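Local coordinates for flagellar hook-associated protein 2 (Helicobacter pylori, PDB 6IWY) that caps the tip of the growing flagellar filament, helping flagellin monomers to polymerise and keeping them from leaking out, and is represented here by its central part, at residues Gln35-Gln39 with Arg379-Glu383; Thr119-Arg124 with Lys364-Ser368; Met164-Pro168 with Asp197-Lys201; Gly228-Val232 with Thr245-Glu249. One frame throughout, in Å; residues are numbered along the deposited sequence.

Contact 1 of 4, residues Gln35-Gln39 with Arg379-Glu383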
loop_
_atom_site.group_PDB
_atom_site.type_symbol
_atom_site.label_atom_id
_atom_site.label_comp_id
_atom_site.label_asym_id
_atom_site.label_seq_id
_atom_site.Cartn_x
_atom_site.Cartn_y
_atom_site.Cartn_z
ATOM N N GLN A 35 9.393 20.311 -20.107
ATOM C CA GLN A 35 10.007 20.347 -18.779
ATOM C C GLN A 35 10.146 18.948 -18.165
ATOM O O GLN A 35 11.185 18.620 -17.610
ATOM C CB GLN A 35 9.223 21.283 -17.842
ATOM C CG GLN A 35 9.823 22.703 -17.690
ATOM C CD GLN A 35 9.574 23.609 -18.891
ATOM O OE1 GLN A 35 8.996 23.185 -19.894
ATOM N NE2 GLN A 35 10.016 24.869 -18.792
ATOM N N ASN A 36 9.098 18.129 -18.262
ATOM C CA ASN A 36 9.148 16.750 -17.758
ATOM C C ASN A 36 8.522 15.764 -18.735
ATOM O O ASN A 36 7.731 16.145 -19.561
ATOM C CB ASN A 36 8.480 16.643 -16.385
ATOM C CG ASN A 36 9.221 17.441 -15.311
ATOM O OD1 ASN A 36 9.154 18.682 -15.281
ATOM N ND2 ASN A 36 9.937 16.736 -14.424
ATOM N N LEU A 37 8.926 14.506 -18.645
ATOM C CA LEU A 37 8.330 13.425 -19.393
ATOM C C LEU A 37 7.505 12.568 -18.455
ATOM O O LEU A 37 7.844 12.403 -17.281
ATOM C CB LEU A 37 9.413 12.536 -19.981
ATOM C CG LEU A 37 10.235 13.035 -21.163
ATOM C CD1 LEU A 37 11.293 11.986 -21.540
ATOM C CD2 LEU A 37 9.286 13.324 -22.332
ATOM N N ALA A 38 6.433 12.008 -18.983
ATOM C CA ALA A 38 5.604 11.074 -18.239
ATOM C C ALA A 38 6.393 9.779 -17.991
ATOM O O ALA A 38 7.155 9.351 -18.847
ATOM C CB ALA A 38 4.281 10.786 -19.012
ATOM N N GLN A 39 6.197 9.195 -16.805
ATOM C CA GLN A 39 6.974 8.059 -16.292
ATOM C C GLN A 39 6.055 7.049 -15.615
ATOM O O GLN A 39 5.070 7.420 -15.008
ATOM C CB GLN A 39 7.968 8.553 -15.230
ATOM C CG GLN A 39 9.371 8.992 -15.734
ATOM C CD GLN A 39 10.110 9.865 -14.710
ATOM O OE1 GLN A 39 10.113 9.576 -13.508
ATOM N NE2 GLN A 39 10.691 10.969 -15.181
ATOM N N ARG A 379 0.057 16.515 -18.669
ATOM C CA ARG A 379 -0.691 15.320 -19.141
ATOM C C ARG A 379 -0.080 14.007 -18.587
ATOM O O ARG A 379 1.107 13.938 -18.315
ATOM C CB ARG A 379 -0.675 15.209 -20.673
ATOM C CG ARG A 379 -1.452 16.248 -21.445
ATOM C CD ARG A 379 -2.930 16.226 -21.094
ATOM N NE ARG A 379 -3.661 17.377 -21.619
ATOM C CZ ARG A 379 -4.173 17.446 -22.846
ATOM N NH1 ARG A 379 -4.842 18.533 -23.225
ATOM N NH2 ARG A 379 -4.020 16.432 -23.701
ATOM N N PRO A 380 -0.900 12.951 -18.459
ATOM C CA PRO A 380 -0.479 11.735 -17.764
ATOM C C PRO A 380 0.358 10.784 -18.614
ATOM O O PRO A 380 0.798 9.741 -18.122
ATOM C CB PRO A 380 -1.820 11.067 -17.408
ATOM C CG PRO A 380 -2.774 11.513 -18.483
ATOM C CD PRO A 380 -2.332 12.908 -18.846
ATOM N N THR A 381 0.554 11.124 -19.882
ATOM C CA THR A 381 1.385 10.326 -20.770
ATOM C C THR A 381 2.158 11.231 -21.708
ATOM O O THR A 381 1.951 12.448 -21.728
ATOM C CB THR A 381 0.585 9.302 -21.616
ATOM O OG1 THR A 381 -0.145 9.993 -22.627
ATOM C CG2 THR A 381 -0.348 8.443 -20.749
ATOM N N ASN A 382 3.082 10.609 -22.448
ATOM C CA ASN A 382 3.952 11.314 -23.384
ATOM C C ASN A 382 3.274 11.485 -24.756
ATOM O O ASN A 382 3.787 12.152 -25.653
ATOM C CB ASN A 382 5.261 10.549 -23.522
ATOM C CG ASN A 382 6.148 10.718 -22.329
ATOM O OD1 ASN A 382 6.291 11.819 -21.830
ATOM N ND2 ASN A 382 6.751 9.633 -21.862
ATOM N N GLU A 383 2.106 10.874 -24.888
ATOM C CA GLU A 383 1.363 10.892 -26.129
ATOM C C GLU A 383 0.393 12.053 -25.997
ATOM O O GLU A 383 -0.568 11.945 -25.270
ATOM C CB GLU A 383 0.661 9.535 -26.326
ATOM C CG GLU A 383 1.646 8.318 -26.544
ATOM C CD GLU A 383 2.432 7.857 -25.264
ATOM O OE1 GLU A 383 1.818 7.661 -24.179
ATOM O OE2 GLU A 383 3.669 7.655 -25.367
#

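Contact 2 of 4, residues Thr119-Arg124 with Lys364-Ser368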
loop_
_atom_site.group_PDB
_atom_site.type_symbol
_atom_site.label_atom_id
_atom_site.label_comp_id
_atom_site.label_asym_id
_atom_site.label_seq_id
_atom_site.Cartn_x
_atom_site.Cartn_y
_atom_site.Cartn_z
ATOM N N THR A 119 2.112 5.258 -17.395
ATOM C CA THR A 119 2.792 6.437 -16.916
ATOM C C THR A 119 1.844 7.335 -16.154
ATOM O O THR A 119 0.686 7.012 -15.979
ATOM C CB THR A 119 3.370 7.217 -18.087
ATOM O OG1 THR A 119 2.306 7.850 -18.799
ATOM C CG2 THR A 119 4.145 6.297 -19.026
ATOM N N GLY A 120 2.341 8.480 -15.703
ATOM C CA GLY A 120 1.504 9.466 -15.010
ATOM C C GLY A 120 1.416 9.280 -13.494
ATOM O O GLY A 120 1.437 8.165 -12.970
ATOM N N GLU A 121 1.280 10.402 -12.804
ATOM C CA GLU A 121 1.142 10.476 -11.354
ATOM C C GLU A 121 0.208 9.472 -10.674
ATOM O O GLU A 121 0.550 8.938 -9.626
ATOM C CB GLU A 121 0.653 11.865 -10.994
ATOM C CG GLU A 121 0.915 12.215 -9.570
ATOM C CD GLU A 121 0.570 13.647 -9.248
ATOM O OE1 GLU A 121 1.249 14.185 -8.357
ATOM O OE2 GLU A 121 -0.366 14.224 -9.862
ATOM N N ASP A 122 -0.973 9.231 -11.243
ATOM C CA ASP A 122 -1.929 8.269 -10.665
ATOM C C ASP A 122 -1.394 6.832 -10.564
ATOM O O ASP A 122 -2.083 5.950 -10.057
ATOM C CB ASP A 122 -3.228 8.233 -11.488
ATOM C CG ASP A 122 -4.057 9.492 -11.348
ATOM O OD1 ASP A 122 -3.660 10.398 -10.568
ATOM O OD2 ASP A 122 -5.123 9.570 -12.015
ATOM N N ASN A 123 -0.184 6.569 -11.046
ATOM C CA ASN A 123 0.330 5.195 -11.000
ATOM C C ASN A 123 1.447 4.981 -10.021
ATOM O O ASN A 123 2.201 4.040 -10.151
ATOM C CB ASN A 123 0.730 4.702 -12.397
ATOM C CG ASN A 123 -0.474 4.461 -13.278
ATOM O OD1 ASN A 123 -1.074 3.384 -13.240
ATOM N ND2 ASN A 123 -0.854 5.473 -14.056
ATOM N N ARG A 124 1.548 5.822 -9.010
ATOM C CA ARG A 124 2.552 5.559 -7.991
ATOM C C ARG A 124 2.067 4.300 -7.304
ATOM O O ARG A 124 0.857 4.064 -7.279
ATOM C CB ARG A 124 2.716 6.739 -7.067
ATOM C CG ARG A 124 3.331 7.916 -7.802
ATOM C CD ARG A 124 3.522 9.111 -6.918
ATOM N NE ARG A 124 4.598 8.919 -5.941
ATOM C CZ ARG A 124 4.917 9.796 -4.985
ATOM N NH1 ARG A 124 4.246 10.942 -4.870
ATOM N NH2 ARG A 124 5.937 9.530 -4.145
ATOM N N LYS A 364 9.644 7.549 -9.644
ATOM C CA LYS A 364 8.240 7.839 -9.333
ATOM C C LYS A 364 7.441 8.102 -10.577
ATOM O O LYS A 364 7.797 8.978 -11.368
ATOM C CB LYS A 364 8.095 9.065 -8.451
ATOM C CG LYS A 364 8.752 8.958 -7.110
ATOM C CD LYS A 364 8.399 10.203 -6.272
ATOM C CE LYS A 364 9.304 10.383 -5.051
ATOM N NZ LYS A 364 9.246 11.828 -4.658
ATOM N N ALA A 365 6.351 7.355 -10.720
ATOM C CA ALA A 365 5.306 7.668 -11.691
ATOM C C ALA A 365 5.044 9.140 -11.619
ATOM O O ALA A 365 5.004 9.703 -10.525
ATOM C CB ALA A 365 4.047 6.915 -11.369
ATOM N N SER A 366 4.879 9.771 -12.778
ATOM C CA SER A 366 4.695 11.228 -12.857
ATOM C C SER A 366 4.086 11.628 -14.188
ATOM O O SER A 366 4.256 10.935 -15.179
ATOM C CB SER A 366 6.025 11.950 -12.627
ATOM O OG SER A 366 6.729 12.197 -13.833
ATOM N N ASP A 367 3.343 12.732 -14.184
ATOM C CA ASP A 367 2.709 13.273 -15.385
ATOM C C ASP A 367 3.809 13.960 -16.198
ATOM O O ASP A 367 4.822 14.329 -15.661
ATOM C CB ASP A 367 1.597 14.303 -15.034
ATOM C CG ASP A 367 0.356 13.687 -14.317
ATOM O OD1 ASP A 367 -0.021 12.532 -14.574
ATOM O OD2 ASP A 367 -0.292 14.397 -13.498
ATOM N N SER A 368 3.611 14.098 -17.498
ATOM C CA SER A 368 4.461 14.942 -18.338
ATOM C C SER A 368 4.151 16.404 -18.107
ATOM O O SER A 368 3.020 16.767 -17.764
ATOM C CB SER A 368 4.214 14.652 -19.820
ATOM O OG SER A 368 2.949 15.175 -20.239
#

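Contact 3 of 4, residues Met164-Pro168 with Asp197-Lys201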
loop_
_atom_site.group_PDB
_atom_site.type_symbol
_atom_site.label_atom_id
_atom_site.label_comp_id
_atom_site.label_asym_id
_atom_site.label_seq_id
_atom_site.Cartn_x
_atom_site.Cartn_y
_atom_site.Cartn_z
ATOM N N MET A 164 -0.261 1.609 18.625
ATOM C CA MET A 164 -0.882 2.810 18.043
ATOM C C MET A 164 -0.673 4.020 18.983
ATOM O O MET A 164 -0.768 3.915 20.211
ATOM C CB MET A 164 -2.383 2.617 17.746
ATOM C CG MET A 164 -2.753 1.552 16.709
ATOM S SD MET A 164 -2.148 1.825 15.014
ATOM C CE MET A 164 -3.003 3.338 14.547
ATOM N N HIS A 165 -0.362 5.162 18.384
ATOM C CA HIS A 165 -0.210 6.453 19.114
ATOM C C HIS A 165 -0.848 7.580 18.332
ATOM O O HIS A 165 -0.966 7.516 17.133
ATOM C CB HIS A 165 1.254 6.811 19.310
ATOM C CG HIS A 165 1.996 5.828 20.146
ATOM N ND1 HIS A 165 2.030 5.900 21.521
ATOM C CD2 HIS A 165 2.712 4.735 19.803
ATOM C CE1 HIS A 165 2.736 4.890 21.990
ATOM N NE2 HIS A 165 3.169 4.170 20.967
ATOM N N GLU A 166 -1.200 8.630 19.039
ATOM C CA GLU A 166 -1.966 9.730 18.508
ATOM C C GLU A 166 -1.022 10.925 18.354
ATOM O O GLU A 166 -0.310 11.283 19.274
ATOM C CB GLU A 166 -3.096 10.031 19.486
ATOM C CG GLU A 166 -4.402 10.412 18.807
ATOM C CD GLU A 166 -5.668 10.280 19.695
ATOM O OE1 GLU A 166 -5.607 9.682 20.815
ATOM O OE2 GLU A 166 -6.736 10.798 19.246
ATOM N N VAL A 167 -0.963 11.500 17.167
ATOM C CA VAL A 167 -0.136 12.680 16.927
ATOM C C VAL A 167 -1.076 13.850 16.654
ATOM O O VAL A 167 -1.743 13.888 15.609
ATOM C CB VAL A 167 0.744 12.477 15.699
ATOM C CG1 VAL A 167 1.586 13.711 15.456
ATOM C CG2 VAL A 167 1.597 11.197 15.846
ATOM N N PRO A 168 -1.176 14.789 17.599
ATOM C CA PRO A 168 -2.025 15.951 17.377
ATOM C C PRO A 168 -1.550 16.685 16.172
ATOM O O PRO A 168 -0.380 16.706 15.958
ATOM C CB PRO A 168 -1.774 16.801 18.626
ATOM C CG PRO A 168 -1.378 15.836 19.687
ATOM C CD PRO A 168 -0.668 14.719 18.980
ATOM N N ASP A 197 7.858 13.863 17.110
ATOM C CA ASP A 197 7.406 12.835 18.072
ATOM C C ASP A 197 8.433 11.676 18.112
ATOM O O ASP A 197 8.842 11.189 17.075
ATOM C CB ASP A 197 5.987 12.348 17.693
ATOM C CG ASP A 197 5.358 11.366 18.718
ATOM O OD1 ASP A 197 6.029 10.399 19.189
ATOM O OD2 ASP A 197 4.147 11.523 19.014
ATOM N N PRO A 198 8.846 11.239 19.309
ATOM C CA PRO A 198 9.830 10.168 19.417
ATOM C C PRO A 198 9.368 8.848 18.791
ATOM O O PRO A 198 10.174 8.097 18.236
ATOM C CB PRO A 198 9.985 9.988 20.926
ATOM C CG PRO A 198 9.591 11.266 21.515
ATOM C CD PRO A 198 8.518 11.802 20.629
ATOM N N ASN A 199 8.067 8.585 18.875
ATOM C CA ASN A 199 7.505 7.338 18.357
ATOM C C ASN A 199 7.485 7.349 16.832
ATOM O O ASN A 199 7.349 6.286 16.209
ATOM C CB ASN A 199 6.078 7.138 18.868
ATOM C CG ASN A 199 5.973 7.208 20.381
ATOM O OD1 ASN A 199 6.693 6.511 21.089
ATOM N ND2 ASN A 199 5.073 8.043 20.879
ATOM N N PHE A 200 7.612 8.534 16.220
ATOM C CA PHE A 200 7.573 8.614 14.758
ATOM C C PHE A 200 8.807 9.136 14.030
ATOM O O PHE A 200 8.965 8.843 12.839
ATOM C CB PHE A 200 6.286 9.324 14.291
ATOM C CG PHE A 200 5.065 8.669 14.805
ATOM C CD1 PHE A 200 4.650 7.460 14.277
ATOM C CD2 PHE A 200 4.383 9.195 15.880
ATOM C CE1 PHE A 200 3.556 6.805 14.775
ATOM C CE2 PHE A 200 3.284 8.546 16.375
ATOM C CZ PHE A 200 2.880 7.331 15.810
ATOM N N LYS A 201 9.679 9.863 14.737
ATOM C CA LYS A 201 10.853 10.512 14.138
ATOM C C LYS A 201 11.544 9.638 13.102
ATOM O O LYS A 201 11.803 10.088 11.986
ATOM C CB LYS A 201 11.864 10.931 15.223
#

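Contact 4 of 4, residues Gly228-Val232 with Thr245-Glu249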
loop_
_atom_site.group_PDB
_atom_site.type_symbol
_atom_site.label_atom_id
_atom_site.label_comp_id
_atom_site.label_asym_id
_atom_site.label_seq_id
_atom_site.Cartn_x
_atom_site.Cartn_y
_atom_site.Cartn_z
ATOM N N GLY A 228 0.530 -0.777 8.981
ATOM C CA GLY A 228 -0.253 -0.582 10.196
ATOM C C GLY A 228 -1.510 0.264 9.985
ATOM O O GLY A 228 -1.598 1.034 9.053
ATOM N N ASN A 229 -2.476 0.107 10.883
ATOM C CA ASN A 229 -3.639 0.962 10.942
ATOM C C ASN A 229 -3.266 2.422 10.828
ATOM O O ASN A 229 -2.269 2.849 11.392
ATOM C CB ASN A 229 -4.359 0.731 12.247
ATOM C CG ASN A 229 -5.010 -0.633 12.321
ATOM O OD1 ASN A 229 -4.960 -1.417 11.381
ATOM N ND2 ASN A 229 -5.633 -0.922 13.441
ATOM N N ILE A 230 -4.036 3.153 10.031
ATOM C CA ILE A 230 -3.997 4.605 9.977
ATOM C C ILE A 230 -5.420 5.163 10.245
ATOM O O ILE A 230 -6.401 4.653 9.676
ATOM C CB ILE A 230 -3.573 5.115 8.597
ATOM C CG1 ILE A 230 -2.212 4.563 8.184
ATOM C CG2 ILE A 230 -3.502 6.675 8.584
ATOM C CD1 ILE A 230 -1.914 4.881 6.701
ATOM N N GLU A 231 -5.506 6.188 11.106
ATOM C CA GLU A 231 -6.747 6.903 11.399
ATOM C C GLU A 231 -6.515 8.400 11.455
ATOM O O GLU A 231 -5.517 8.857 11.992
ATOM C CB GLU A 231 -7.333 6.494 12.740
ATOM C CG GLU A 231 -7.470 4.998 12.932
ATOM C CD GLU A 231 -8.132 4.587 14.281
ATOM O OE1 GLU A 231 -8.452 3.366 14.431
ATOM O OE2 GLU A 231 -8.308 5.464 15.182
ATOM N N VAL A 232 -7.452 9.156 10.895
ATOM C CA VAL A 232 -7.475 10.592 11.026
ATOM C C VAL A 232 -8.700 10.891 11.853
ATOM O O VAL A 232 -9.814 10.702 11.407
ATOM C CB VAL A 232 -7.593 11.263 9.662
ATOM C CG1 VAL A 232 -7.626 12.811 9.787
ATOM C CG2 VAL A 232 -6.468 10.773 8.758
ATOM N N THR A 245 -11.892 7.916 7.083
ATOM C CA THR A 245 -10.968 8.343 8.136
ATOM C C THR A 245 -10.157 7.228 8.793
ATOM O O THR A 245 -9.333 7.518 9.656
ATOM C CB THR A 245 -11.697 9.055 9.264
ATOM O OG1 THR A 245 -12.871 8.314 9.599
ATOM C CG2 THR A 245 -12.064 10.482 8.855
ATOM N N THR A 246 -10.396 5.976 8.415
ATOM C CA THR A 246 -9.615 4.845 8.916
ATOM C C THR A 246 -9.380 3.806 7.832
ATOM O O THR A 246 -10.214 3.615 6.962
ATOM C CB THR A 246 -10.294 4.131 10.105
ATOM O OG1 THR A 246 -11.477 3.476 9.655
ATOM C CG2 THR A 246 -10.664 5.102 11.190
ATOM N N THR A 247 -8.234 3.139 7.901
ATOM C CA THR A 247 -7.899 2.090 6.957
ATOM C C THR A 247 -8.491 0.796 7.449
ATOM O O THR A 247 -8.568 0.567 8.660
ATOM C CB THR A 247 -6.389 1.888 6.822
ATOM O OG1 THR A 247 -5.828 1.591 8.114
ATOM C CG2 THR A 247 -5.731 3.138 6.252
ATOM N N GLN A 248 -8.873 -0.049 6.484
ATOM C CA GLN A 248 -9.500 -1.362 6.734
ATOM C C GLN A 248 -8.458 -2.393 7.151
ATOM O O GLN A 248 -7.662 -2.858 6.324
ATOM C CB GLN A 248 -10.245 -1.872 5.487
ATOM N N GLU A 249 -8.475 -2.732 8.441
ATOM C CA GLU A 249 -7.715 -3.859 8.931
ATOM C C GLU A 249 -8.199 -5.058 8.149
ATOM O O GLU A 249 -9.356 -5.461 8.282
ATOM C CB GLU A 249 -8.032 -4.097 10.400
ATOM C CG GLU A 249 -7.050 -3.482 11.383
ATOM C CD GLU A 249 -6.859 -4.393 12.591
ATOM O OE1 GLU A 249 -7.827 -4.529 13.383
ATOM O OE2 GLU A 249 -5.761 -5.003 12.714
#

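Contact 1 of 4, residues Gln35-Gln39 with Arg379-Glu383
Asn382 is the key residue here. Its side-chain amide pairs with both backbone polar groups of Ala38. Ala38 N donates to Asn382 OD1 at 2.9 Å, and Asn382 ND2 donates to Ala38 O at 3.1 Å. Leu37 also flanks this amide, with its CD2 3.4 Å from Asn382 OD1. The Ala38 methyl points into the loop of 379-383: its CB lies 3.4 Å from Thr381 CA and 3.7 Å from Pro380 O. The contact lies at the surface, just beyond the end of strand 30-36, in an antiparallel sheet. There Gln35 and Asn36 both face Ala369, forming a classic beta bulge. Strand 368-371 lies between strands 30-36 and 378-379, so the two segments meet where their strands run out. Other groups of the loop find partners nearby. Pro380 O is hydrogen-bonded to Thr119 OG1, and Arg379 O to Ser368 OG. Within the loop, Glu383 N makes a weak hydrogen bond to Thr381 OG1 at 3.3 Å.

Contact 2 of 4, residues Thr119-Arg124 with Lys364-Ser368
One hydrogen bond joins the two segments: Glu121 N donates to Asp367 OD1 at 3.1 Å. Backbone packing is just as close. Gly120 CA makes a CA-H...O contact with Ser366 O at 3.1 Å. Gly120 has a phi of 89° and a psi of 148°, where a CB would jam against the preceding carbonyl. It would also sit tightly on Asp367 OD1. Van der Waals packing centres on Ala365. Its CB points into the turn, 3.3 Å from Gly120 O, 3.5 Å from Asn123 C and 3.8 Å from Arg124 CG. The aliphatic part of Lys364 adds to this, with CD 3.3 Å from Arg124 NH2, over one face of the guanidinium. Like charges come close at both ends. Glu121 OE2 is 3.6 Å from Asp367 OD2, and Arg124 NH2 is 4.1 Å from Lys364 NZ. Arg124 is balanced by a salt bridge to Asp212, while Glu121 OE2 takes a weak hydrogen bond from Gly216 N. Inside 119-124, Asn123 N donates to Gly120 O at 3.0 Å, and Arg124 N donates weakly to Glu121 O at 3.3 Å. The arrangement is a short 3-10 turn packed on an extended connector. That connector, 364-368, links strand 359-361 of one antiparallel sheet to strand 368-371 of another.

Contact 3 of 4, residues Met164-Pro168 with Asp197-Lys201
Side chains alternate along residues 164-168 of strand 164-173. His165 and Val167 point toward 197-201, while Met164 and Glu166 point away and touch Asn156 of the neighbouring strand. His165 is in the m rotamer, with a chi2 of -86°. This presents one ring face to the amide of Asn199, whose ND2 lies 3.8 Å from His165 ND1. The imidazole is held on its other nitrogen, where NE2 is hydrogen-bonded to Asp161. Phe200, also m, sends its ring in between the two inward residues of the strand. Its CZ lies 3.9 Å from His165 CB, and Val167, in the t rotamer, packs its CG2 against the same ring. Both Val167 and Phe200 also touch Leu194 of helix 179-196, so the ring fills space between strand and helix. Asp197 is t, which turns its carboxylate back over its own loop. OD1 accepts from Asn199 N at 2.7 Å, while OD2 lies 4.1 Å from Val167 CG2. The loop is tightened further by Asp197 O, which accepts from Phe200 N at 3.0 Å and from Lys201 N at 2.8 Å. Here an Asx turn stands at the end of helix 179-196, packed with that helix on the face of the antiparallel sheet that bears His165 and Val167.

Contact 4 of 4, residues Gly228-Val232 with Thr245-Glu249
This is an antiparallel edge contact, in which 245-249 lies alongside strand 230-233 of a four-stranded antiparallel sheet. Strand 154-158 holds the other edge of 230-233, through backbone bonding between Asn156 and Glu231. The chain returns to its own strand after the short helix 237-240. The two segments run 161° apart from end to end. A single beta bridge joins Glu231 and Thr246, with their CA atoms 4.3 Å apart. They form a non-hydrogen-bonded pair, since the backbone bonds lie on either side of it. Val232 N donates to Thr245 O at 2.8 Å, and Thr247 N donates to Ile230 O at 3.0 Å. Two CA-H...O contacts fill the gap between these bonds: Thr246 CA to Ile230 O at 3.3 Å, and Glu231 CA to Thr245 O at 3.2 Å. Side chains also meet across the pairing. Glu231 CG touches Thr246 CG2 at 3.6 Å. Ile230 CB lies 3.8 Å from Thr247 CG2, and both residues, like Val232, pack on Leu131 of strand 129-132. Val232 and Thr245 share Ala237 of the helix. At Thr247 the backbone pairing gives way to a side chain: Thr247 OG1, not a backbone O, accepts from Ile230 N at 3.1 Å, with an almost straight N-H...O angle of 174°.

Contact 1 lies at the surface, while contacts 2, 3 and 4 are partly buried. Contacts 1 and 2 touch, their centres 8 Å apart. Ser368 of contact 2 pairs with Arg379 of contact 1, and Thr119 bonds to Pro380. Both sit where strand ends and loops join neighbouring sheets, and both use side-chain-to-backbone hydrogen bonds. Contacts 3 and 4 reach one sheet, in a separate region. Their centres are 15 Å apart, and they meet where Met164 CE packs on Asn229 O. Contact 4 extends that sheet by backbone bonding, whereas contact 3 packs side chains on its face. Along the chain, both are nested within the loop closed by contact 2, itself inside that of contact 1.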